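Local coordinates for protein serpin B3 (Homo sapiens, PDB 4ZK3) that probably inhibits proteases by the serpin trapping mechanism and, as the psoriasis-associated Pso p27, forms a compact structure that builds large aggregates, at residues S33-L38 against K55-D60; L232-K237 against M243-P248; D297-M302 against D306-D311. One frame throughout, in Å; residues are numbered along the deposited sequence.

Contact 1 (S33-L38 against K55-D60); sequences SITSAL and KVLHFD
Thr35 meets Phe59 through its methyl branch: CG2 comes obliquely to the ring, 3.6 Å from CZ of Phe59, with CE1 only slightly farther. Leu57 fills the adjoining position. Both its methyls touch Leu38, CD1 lying 4.0 Å from CB of Leu38, and CD2 also reaches the backbone, 4.1 Å from CA of Thr35. With no direct hydrogen bond across the contact, the polar link is made by a water, which sits 3.0 Å from Thr35 OG1 and donates to Leu57 O at 2.8 Å. A chi1 of -65° sets OG1 beside the backbone N and leaves CG2 anti to that nitrogen. OG1 is also within bonding distance of Pro31 O, so the water and this carbonyl probably share its single proton. Second-shell positioning comes from the Schellman motif ending helix 47-57, with His58 (positive phi) as C-prime residue; Phe59 follows, Leu57 CB above one face of its ring, toward the rim. The contact thus sets serpin helix B (31-42) against the C-terminal end of helix C (47-57), with helices 4-19 and 81-91 packing around Thr35, and strand 340-351, probably the inserted reactive-loop strand of sheet A, touching Ile34 and Ala37.

Contact 2 (L232-K237 against M243-P248); sequences LEIPYK and MIVLLP
Met243 and Ile234 face each other as a hydrogen-bonded pair in an antiparallel beta hairpin, part of the serpin B sheet, in which strand 229-235 returns as strand 241-248. Both bonds of the pair are made: Ile234 N donates to Met243 O at 2.8 Å, and Met243 N to Ile234 O at 3.0 Å. The second is almost straight at its hydrogen (178°), yet its donor is tilted 34° from the carbonyl plane. Leu232 forms the other hydrogen-bonded pair with Val245, its N giving to Val245 O and its O taking from Val245 N, each at 2.9 Å and in the carbonyl plane. The same carbonyl of Leu232 is also approached by the CA-H of Ile244.

The side chains of Leu232, Ile234, Met243 and Val245 share one face of the sheet. There CD1 of Ile234 reaches diagonally to CG2 of Val245, 4.2 Å away, while Leu282 and Phe363 add apolar neighbours. On the other face, Glu233 and Ile244 form the non-hydrogen-bonded pair, where CD1 of Ile244 lies 3.6 Å from CB of Glu233 and just as near its CG. The carboxylate is held elsewhere, by Ser242 and His220.

Met243, the residue most buried by the contact, is extended as far as the sulfur; the bend at its last torsion (chi3 -75°) sets CE beside the phenol oxygen of Tyr236, whose ring also meets Trp186 and, edge-to-face, Phe182. That oxygen is buried here with no polar partner in the model: CE of Met243 is 3.6 Å from OH of Tyr236, with CB of the same methionine at 3.7 Å.

Contact 3 (D297-M302 against D306-D311); sequences DTLRTM and DIFNGD
Leu299 and Arg300 present one turn of helix 296-302 to a single aromatic residue, Phe308. The preparation begins two residues earlier, at Asp297. Its carbonyl oxygen is gripped twice by the next turn, by Thr301 N at 2.8 Å and by Thr301 OG1 at 2.9 Å, the hydroxyl lying above the carbonyl plane. Its carboxylate holds the arginine instead, in a salt bridge of 2.6 Å between Asp297 OD1 and Arg300 NH1.

Leu299 makes the apolar part of the contact, with CB at the edge of the phenylalanine ring, 4.1 Å from Phe308 CE2. Arg300 then leaves the helix as an extended chain and turns at chi3 (-92°), which swings the guanidinium across to the root of the aromatic side chain. NH2 of Arg300 comes to 3.3 Å from CB of Phe308, and the guanidinium and ring planes stand 71° apart, far from a parallel stack. With NH1 tied to Asp297, rotation of the group is probably restrained. Farther along, Met302 turns its side chain to Phe11 and Leu15 of helix 4-19.

In the second segment, an Asx turn follows Phe308, Asn309 OD1 accepting from Asp311 N at 2.7 Å. Ile307 CG2 lies over one face of the Phe308 ring near its rim; Leu325 and Val328 also touch the Phe308 side chain. Serpin helix I (296-302) is thereby held to the 3-10 segment 306-308, which follows it after three residues and packs on strand 325-336 of sheet A.

From the N terminus the three contacts close in series, none nested in or crossing another. Contact 1 spans 16 residues, most of them helical, and ties two successive helices together. Contact 2 closes a hairpin of sheet B with five residues between its segments; contact 3, with three between, folds the chain after helix 296-302 back against it. Contacts 1 and 3, far apart in sequence, join helices packed beside sheet A: their centres are about 14 Å apart and they touch, Val56 CG2 lying 3.4 Å from Met302 O and Leu38 meeting Leu299 through methyl groups. Contact 2 lies on the other side of the chain's centre, its own centre about 26 Å from that of contact 1.

Contact 1 (S33-L38 against K55-D60)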
loop_
_atom_site.group_PDB
_atom_site.type_symbol
_atom_site.label_atom_id
_atom_site.label_comp_id
_atom_site.label_asym_id
_atom_site.label_seq_id
_atom_site.Cartn_x
_atom_site.Cartn_y
_atom_site.Cartn_z
ATOM N N SER A 33 -4.220 -1.134 -1.756
ATOM C CA SER A 33 -5.173 0.008 -1.813
ATOM C C SER A 33 -5.241 0.574 -3.201
ATOM O O SER A 33 -6.333 0.877 -3.758
ATOM C CB SER A 33 -4.746 1.060 -0.791
ATOM O OG SER A 33 -5.474 2.254 -0.987
ATOM N N ILE A 34 -4.089 0.659 -3.835
ATOM C CA ILE A 34 -4.045 1.221 -5.181
ATOM C C ILE A 34 -4.636 0.246 -6.192
ATOM O O ILE A 34 -5.431 0.630 -7.057
ATOM C CB ILE A 34 -2.635 1.582 -5.553
ATOM C CG1 ILE A 34 -2.107 2.575 -4.543
ATOM C CG2 ILE A 34 -2.643 2.172 -6.927
ATOM C CD1 ILE A 34 -0.632 2.832 -4.614
ATOM N N THR A 35 -4.283 -1.014 -6.070
ATOM C CA THR A 35 -4.906 -2.043 -6.906
ATOM C C THR A 35 -6.404 -2.012 -6.799
ATOM O O THR A 35 -7.122 -2.046 -7.797
ATOM C CB THR A 35 -4.376 -3.423 -6.558
ATOM O OG1 THR A 35 -2.992 -3.468 -6.882
ATOM C CG2 THR A 35 -5.100 -4.450 -7.376
ATOM N N SER A 36 -6.900 -1.935 -5.578
ATOM C CA SER A 36 -8.350 -1.930 -5.349
ATOM C C SER A 36 -9.044 -0.719 -6.019
ATOM O O SER A 36 -10.091 -0.872 -6.641
ATOM C CB SER A 36 -8.610 -2.022 -3.841
ATOM O OG SER A 36 -9.976 -1.958 -3.532
ATOM N N ALA A 37 -8.502 0.467 -5.888
ATOM C CA ALA A 37 -9.076 1.613 -6.493
ATOM C C ALA A 37 -9.072 1.527 -8.009
ATOM O O ALA A 37 -10.051 1.882 -8.653
ATOM C CB ALA A 37 -8.326 2.888 -6.038
ATOM N N LEU A 38 -7.980 1.071 -8.580
ATOM C CA LEU A 38 -7.894 0.973 -10.049
ATOM C C LEU A 38 -8.756 -0.175 -10.597
ATOM O O LEU A 38 -9.201 -0.118 -11.717
ATOM C CB LEU A 38 -6.429 0.867 -10.471
ATOM C CG LEU A 38 -5.623 2.112 -10.127
ATOM C CD1 LEU A 38 -4.189 1.949 -10.576
ATOM C CD2 LEU A 38 -6.283 3.366 -10.699
ATOM N N LYS A 55 -2.915 -4.198 -17.869
ATOM C CA LYS A 55 -1.486 -4.436 -18.017
ATOM C C LYS A 55 -0.665 -3.810 -16.865
ATOM O O LYS A 55 0.250 -4.396 -16.356
ATOM C CB LYS A 55 -0.986 -3.856 -19.340
ATOM C CG LYS A 55 0.528 -3.926 -19.403
ATOM C CD LYS A 55 1.106 -3.684 -20.785
ATOM C CE LYS A 55 2.465 -4.379 -20.882
ATOM N NZ LYS A 55 3.471 -3.445 -21.446
ATOM N N VAL A 56 -0.993 -2.579 -16.498
ATOM C CA VAL A 56 -0.352 -1.900 -15.378
ATOM C C VAL A 56 -0.541 -2.672 -14.088
ATOM O O VAL A 56 0.410 -2.814 -13.336
ATOM C CB VAL A 56 -0.891 -0.482 -15.291
ATOM C CG1 VAL A 56 -0.652 0.172 -13.926
ATOM C CG2 VAL A 56 -0.274 0.349 -16.422
ATOM N N LEU A 57 -1.749 -3.196 -13.835
ATOM C CA LEU A 57 -2.032 -3.976 -12.608
ATOM C C LEU A 57 -1.479 -5.423 -12.636
ATOM O O LEU A 57 -1.433 -6.128 -11.592
ATOM C CB LEU A 57 -3.519 -4.013 -12.371
ATOM C CG LEU A 57 -4.127 -2.636 -12.058
ATOM C CD1 LEU A 57 -5.631 -2.770 -11.988
ATOM C CD2 LEU A 57 -3.609 -2.094 -10.761
ATOM N N HIS A 58 -1.034 -5.836 -13.832
ATOM C CA HIS A 58 -0.590 -7.214 -14.125
ATOM C C HIS A 58 -1.796 -8.198 -14.056
ATOM O O HIS A 58 -1.619 -9.395 -13.971
ATOM C CB HIS A 58 0.623 -7.675 -13.275
ATOM C CG HIS A 58 1.910 -6.902 -13.515
ATOM N ND1 HIS A 58 3.001 -7.457 -14.143
ATOM C CD2 HIS A 58 2.291 -5.648 -13.179
ATOM C CE1 HIS A 58 3.990 -6.578 -14.208
ATOM N NE2 HIS A 58 3.590 -5.466 -13.622
ATOM N N PHE A 59 -3.018 -7.666 -14.177
ATOM C CA PHE A 59 -4.250 -8.461 -14.146
ATOM C C PHE A 59 -4.362 -9.250 -15.443
ATOM O O PHE A 59 -5.121 -10.208 -15.508
ATOM C CB PHE A 59 -5.495 -7.574 -14.001
ATOM C CG PHE A 59 -5.868 -7.190 -12.549
ATOM C CD1 PHE A 59 -4.965 -7.322 -11.493
ATOM C CD2 PHE A 59 -7.135 -6.647 -12.282
ATOM C CE1 PHE A 59 -5.325 -6.941 -10.209
ATOM C CE2 PHE A 59 -7.504 -6.284 -11.020
ATOM C CZ PHE A 59 -6.596 -6.439 -9.973
ATOM N N ASP A 60 -3.613 -8.868 -16.469
ATOM C CA ASP A 60 -3.595 -9.676 -17.679
ATOM C C ASP A 60 -2.758 -10.969 -17.558
ATOM O O ASP A 60 -2.700 -11.727 -18.535
ATOM C CB ASP A 60 -3.163 -8.847 -18.880
ATOM C CG ASP A 60 -1.740 -8.282 -18.762
ATOM O OD1 ASP A 60 -0.980 -8.511 -17.783
ATOM O OD2 ASP A 60 -1.388 -7.545 -19.678
HETATM O O HOH W 1 -2.202 -5.412 -9.044
#

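Contact 2 (L232-K237 against M243-P248)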
loop_
_atom_site.group_PDB
_atom_site.type_symbol
_atom_site.label_atom_id
_atom_site.label_comp_id
_atom_site.label_asym_id
_atom_site.label_seq_id
_atom_site.Cartn_x
_atom_site.Cartn_y
_atom_site.Cartn_z
ATOM N N LEU A 232 14.395 -10.950 7.837
ATOM C CA LEU A 232 13.752 -11.359 9.050
ATOM C C LEU A 232 12.231 -11.269 8.978
ATOM O O LEU A 232 11.690 -10.287 8.459
ATOM C CB LEU A 232 14.251 -10.503 10.225
ATOM C CG LEU A 232 13.966 -10.989 11.629
ATOM C CD1 LEU A 232 14.856 -12.173 11.957
ATOM C CD2 LEU A 232 14.286 -9.912 12.621
ATOM N N GLU A 233 11.539 -12.271 9.543
ATOM C CA GLU A 233 10.087 -12.216 9.725
ATOM C C GLU A 233 9.791 -11.939 11.191
ATOM O O GLU A 233 10.244 -12.645 12.068
ATOM C CB GLU A 233 9.376 -13.515 9.272
ATOM C CG GLU A 233 7.885 -13.527 9.529
ATOM C CD GLU A 233 7.284 -14.878 9.746
ATOM O OE1 GLU A 233 7.959 -15.779 10.289
ATOM O OE2 GLU A 233 6.084 -15.005 9.435
ATOM N N ILE A 234 8.992 -10.909 11.427
ATOM C CA ILE A 234 8.590 -10.516 12.763
ATOM C C ILE A 234 7.078 -10.703 12.802
ATOM O O ILE A 234 6.361 -9.868 12.283
ATOM C CB ILE A 234 8.952 -9.048 13.095
ATOM C CG1 ILE A 234 10.390 -8.728 12.716
ATOM C CG2 ILE A 234 8.731 -8.779 14.572
ATOM C CD1 ILE A 234 10.848 -7.288 12.867
ATOM N N PRO A 235 6.586 -11.813 13.411
ATOM C CA PRO A 235 5.134 -12.020 13.339
ATOM C C PRO A 235 4.317 -11.084 14.221
ATOM O O PRO A 235 4.744 -10.708 15.316
ATOM C CB PRO A 235 4.954 -13.445 13.842
ATOM C CG PRO A 235 6.289 -14.111 13.671
ATOM C CD PRO A 235 7.292 -13.014 13.923
ATOM N N TYR A 236 3.100 -10.797 13.774
ATOM C CA TYR A 236 2.096 -10.246 14.648
ATOM C C TYR A 236 1.437 -11.353 15.430
ATOM O O TYR A 236 1.388 -12.492 15.016
ATOM C CB TYR A 236 1.104 -9.381 13.858
ATOM C CG TYR A 236 1.811 -8.159 13.282
ATOM C CD1 TYR A 236 2.091 -7.049 14.099
ATOM C CD2 TYR A 236 2.186 -8.111 11.963
ATOM C CE1 TYR A 236 2.770 -5.944 13.616
ATOM C CE2 TYR A 236 2.870 -7.013 11.436
ATOM C CZ TYR A 236 3.164 -5.930 12.276
ATOM O OH TYR A 236 3.836 -4.850 11.808
ATOM N N LYS A 237 0.924 -11.008 16.590
ATOM C CA LYS A 237 0.247 -11.987 17.436
ATOM C C LYS A 237 -0.930 -12.606 16.714
ATOM O O LYS A 237 -1.782 -11.880 16.185
ATOM C CB LYS A 237 -0.212 -11.317 18.725
ATOM C CG LYS A 237 -0.734 -12.304 19.768
ATOM C CD LYS A 237 -1.227 -11.573 21.010
ATOM C CE LYS A 237 -2.026 -12.511 21.927
ATOM N NZ LYS A 237 -1.506 -12.304 23.291
ATOM N N MET A 243 5.555 -8.727 9.646
ATOM C CA MET A 243 6.328 -7.652 9.056
ATOM C C MET A 243 7.619 -8.338 8.650
ATOM O O MET A 243 8.242 -8.998 9.473
ATOM C CB MET A 243 6.650 -6.519 10.027
ATOM C CG MET A 243 7.599 -5.470 9.413
ATOM S SD MET A 243 7.854 -3.928 10.311
ATOM C CE MET A 243 6.344 -3.011 10.033
ATOM N N ILE A 244 7.972 -8.197 7.395
ATOM C CA ILE A 244 9.246 -8.770 6.864
ATOM C C ILE A 244 10.192 -7.613 6.693
ATOM O O ILE A 244 9.776 -6.565 6.167
ATOM C CB ILE A 244 9.033 -9.375 5.478
ATOM C CG1 ILE A 244 7.987 -10.457 5.551
ATOM C CG2 ILE A 244 10.356 -9.873 4.860
ATOM C CD1 ILE A 244 8.204 -11.453 6.620
ATOM N N VAL A 245 11.447 -7.788 7.082
ATOM C CA VAL A 245 12.449 -6.711 6.964
ATOM C C VAL A 245 13.673 -7.249 6.199
ATOM O O VAL A 245 14.097 -8.378 6.438
ATOM C CB VAL A 245 12.909 -6.205 8.355
ATOM C CG1 VAL A 245 14.016 -5.169 8.243
ATOM C CG2 VAL A 245 11.769 -5.625 9.157
ATOM N N LEU A 246 14.179 -6.442 5.281
ATOM C CA LEU A 246 15.375 -6.741 4.502
ATOM C C LEU A 246 16.418 -5.689 4.773
ATOM O O LEU A 246 16.226 -4.492 4.450
ATOM C CB LEU A 246 15.027 -6.812 3.026
ATOM C CG LEU A 246 14.088 -7.958 2.639
ATOM C CD1 LEU A 246 12.682 -7.439 2.486
ATOM C CD2 LEU A 246 14.517 -8.673 1.357
ATOM N N LEU A 247 17.527 -6.150 5.388
ATOM C CA LEU A 247 18.616 -5.329 5.887
ATOM C C LEU A 247 19.918 -5.562 5.109
ATOM O O LEU A 247 20.441 -6.660 5.167
ATOM C CB LEU A 247 18.838 -5.681 7.366
ATOM C CG LEU A 247 19.897 -4.825 8.058
ATOM C CD1 LEU A 247 19.471 -3.353 8.091
ATOM C CD2 LEU A 247 20.158 -5.366 9.437
ATOM N N PRO A 248 20.403 -4.566 4.338
ATOM C CA PRO A 248 21.708 -4.789 3.669
ATOM C C PRO A 248 22.778 -5.034 4.742
ATOM O O PRO A 248 22.698 -4.417 5.834
ATOM C CB PRO A 248 21.968 -3.465 2.936
ATOM C CG PRO A 248 20.566 -2.887 2.739
ATOM C CD PRO A 248 19.789 -3.296 3.940
#

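Contact 3 (D297-M302 against D306-D311)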
loop_
_atom_site.group_PDB
_atom_site.type_symbol
_atom_site.label_atom_id
_atom_site.label_comp_id
_atom_site.label_asym_id
_atom_site.label_seq_id
_atom_site.Cartn_x
_atom_site.Cartn_y
_atom_site.Cartn_z
ATOM N N ASP A 297 0.913 11.042 -13.281
ATOM C CA ASP A 297 2.024 10.957 -14.283
ATOM C C ASP A 297 2.777 9.645 -14.167
ATOM O O ASP A 297 3.097 9.003 -15.189
ATOM C CB ASP A 297 3.024 12.125 -14.169
ATOM C CG ASP A 297 2.474 13.441 -14.707
ATOM O OD1 ASP A 297 1.415 13.449 -15.383
ATOM O OD2 ASP A 297 3.102 14.481 -14.423
ATOM N N THR A 298 2.982 9.215 -12.926
ATOM C CA THR A 298 3.507 7.863 -12.647
ATOM C C THR A 298 2.745 6.759 -13.414
ATOM O O THR A 298 3.332 5.978 -14.143
ATOM C CB THR A 298 3.471 7.572 -11.146
ATOM O OG1 THR A 298 4.242 8.540 -10.458
ATOM C CG2 THR A 298 4.035 6.172 -10.791
ATOM N N LEU A 299 1.427 6.685 -13.252
ATOM C CA LEU A 299 0.637 5.635 -13.945
ATOM C C LEU A 299 0.643 5.808 -15.464
ATOM O O LEU A 299 0.583 4.837 -16.211
ATOM C CB LEU A 299 -0.830 5.640 -13.446
ATOM C CG LEU A 299 -0.921 5.232 -11.956
ATOM C CD1 LEU A 299 -2.280 5.576 -11.387
ATOM C CD2 LEU A 299 -0.594 3.776 -11.847
ATOM N N ARG A 300 0.602 7.056 -15.880
ATOM C CA ARG A 300 0.778 7.417 -17.296
ATOM C C ARG A 300 2.055 6.782 -17.860
ATOM O O ARG A 300 1.947 5.965 -18.767
ATOM C CB ARG A 300 0.766 8.928 -17.449
ATOM C CG ARG A 300 0.715 9.454 -18.867
ATOM C CD ARG A 300 0.684 10.971 -18.764
ATOM N NE ARG A 300 -0.689 11.468 -18.749
ATOM C CZ ARG A 300 -1.134 12.493 -18.038
ATOM N NH1 ARG A 300 -0.348 13.169 -17.209
ATOM N NH2 ARG A 300 -2.410 12.844 -18.155
ATOM N N THR A 301 3.198 7.065 -17.246
ATOM C CA THR A 301 4.463 6.398 -17.562
ATOM C C THR A 301 4.375 4.896 -17.641
ATOM O O THR A 301 5.049 4.262 -18.490
ATOM C CB THR A 301 5.499 6.697 -16.484
ATOM O OG1 THR A 301 5.653 8.115 -16.359
ATOM C CG2 THR A 301 6.841 6.055 -16.786
ATOM N N MET A 302 3.581 4.309 -16.732
ATOM C CA MET A 302 3.548 2.893 -16.562
ATOM C C MET A 302 2.729 2.299 -17.651
ATOM O O MET A 302 2.762 1.122 -17.814
ATOM C CB MET A 302 3.025 2.503 -15.162
ATOM C CG MET A 302 4.010 2.894 -14.026
ATOM S SD MET A 302 3.533 2.693 -12.264
ATOM C CE MET A 302 2.986 1.022 -12.485
ATOM N N ASP A 306 -4.862 6.314 -21.962
ATOM C CA ASP A 306 -6.210 6.688 -22.490
ATOM C C ASP A 306 -7.135 7.297 -21.369
ATOM O O ASP A 306 -7.950 8.207 -21.588
ATOM C CB ASP A 306 -6.922 5.442 -23.091
ATOM C CG ASP A 306 -6.310 4.945 -24.465
ATOM O OD1 ASP A 306 -5.153 5.312 -24.780
ATOM O OD2 ASP A 306 -7.009 4.134 -25.167
ATOM N N ILE A 307 -6.993 6.734 -20.160
ATOM C CA ILE A 307 -7.816 7.025 -19.003
ATOM C C ILE A 307 -7.640 8.463 -18.589
ATOM O O ILE A 307 -8.559 9.065 -17.996
ATOM C CB ILE A 307 -7.447 6.044 -17.847
ATOM C CG1 ILE A 307 -8.392 6.148 -16.692
ATOM C CG2 ILE A 307 -6.054 6.318 -17.307
ATOM C CD1 ILE A 307 -9.705 5.486 -16.925
ATOM N N PHE A 308 -6.483 9.046 -18.866
ATOM C CA PHE A 308 -6.262 10.474 -18.475
ATOM C C PHE A 308 -6.491 11.504 -19.615
ATOM O O PHE A 308 -6.311 12.695 -19.412
ATOM C CB PHE A 308 -4.884 10.677 -17.835
ATOM C CG PHE A 308 -4.638 9.798 -16.612
ATOM C CD1 PHE A 308 -5.390 9.955 -15.448
ATOM C CD2 PHE A 308 -3.642 8.833 -16.626
ATOM C CE1 PHE A 308 -5.160 9.164 -14.338
ATOM C CE2 PHE A 308 -3.400 8.045 -15.504
ATOM C CZ PHE A 308 -4.168 8.208 -14.372
ATOM N N ASN A 309 -6.928 11.051 -20.790
ATOM C CA ASN A 309 -7.144 11.972 -21.900
ATOM C C ASN A 309 -8.401 11.665 -22.658
ATOM O O ASN A 309 -9.198 10.774 -22.264
ATOM C CB ASN A 309 -5.914 12.003 -22.842
ATOM C CG ASN A 309 -5.737 10.726 -23.653
ATOM O OD1 ASN A 309 -6.690 10.005 -23.977
ATOM N ND2 ASN A 309 -4.487 10.439 -23.992
ATOM N N GLY A 310 -8.528 12.371 -23.788
ATOM C CA GLY A 310 -9.701 12.369 -24.585
ATOM C C GLY A 310 -10.067 11.024 -25.156
ATOM O O GLY A 310 -11.223 10.854 -25.523
ATOM N N ASP A 311 -9.102 10.091 -25.244
ATOM C CA ASP A 311 -9.370 8.743 -25.745
ATOM C C ASP A 311 -10.095 7.872 -24.718
ATOM O O ASP A 311 -10.526 6.774 -25.054
ATOM C CB ASP A 311 -8.074 7.985 -26.083
ATOM C CG ASP A 311 -7.277 8.611 -27.234
ATOM O OD1 ASP A 311 -7.876 9.382 -28.037
ATOM O OD2 ASP A 311 -6.051 8.310 -27.320
#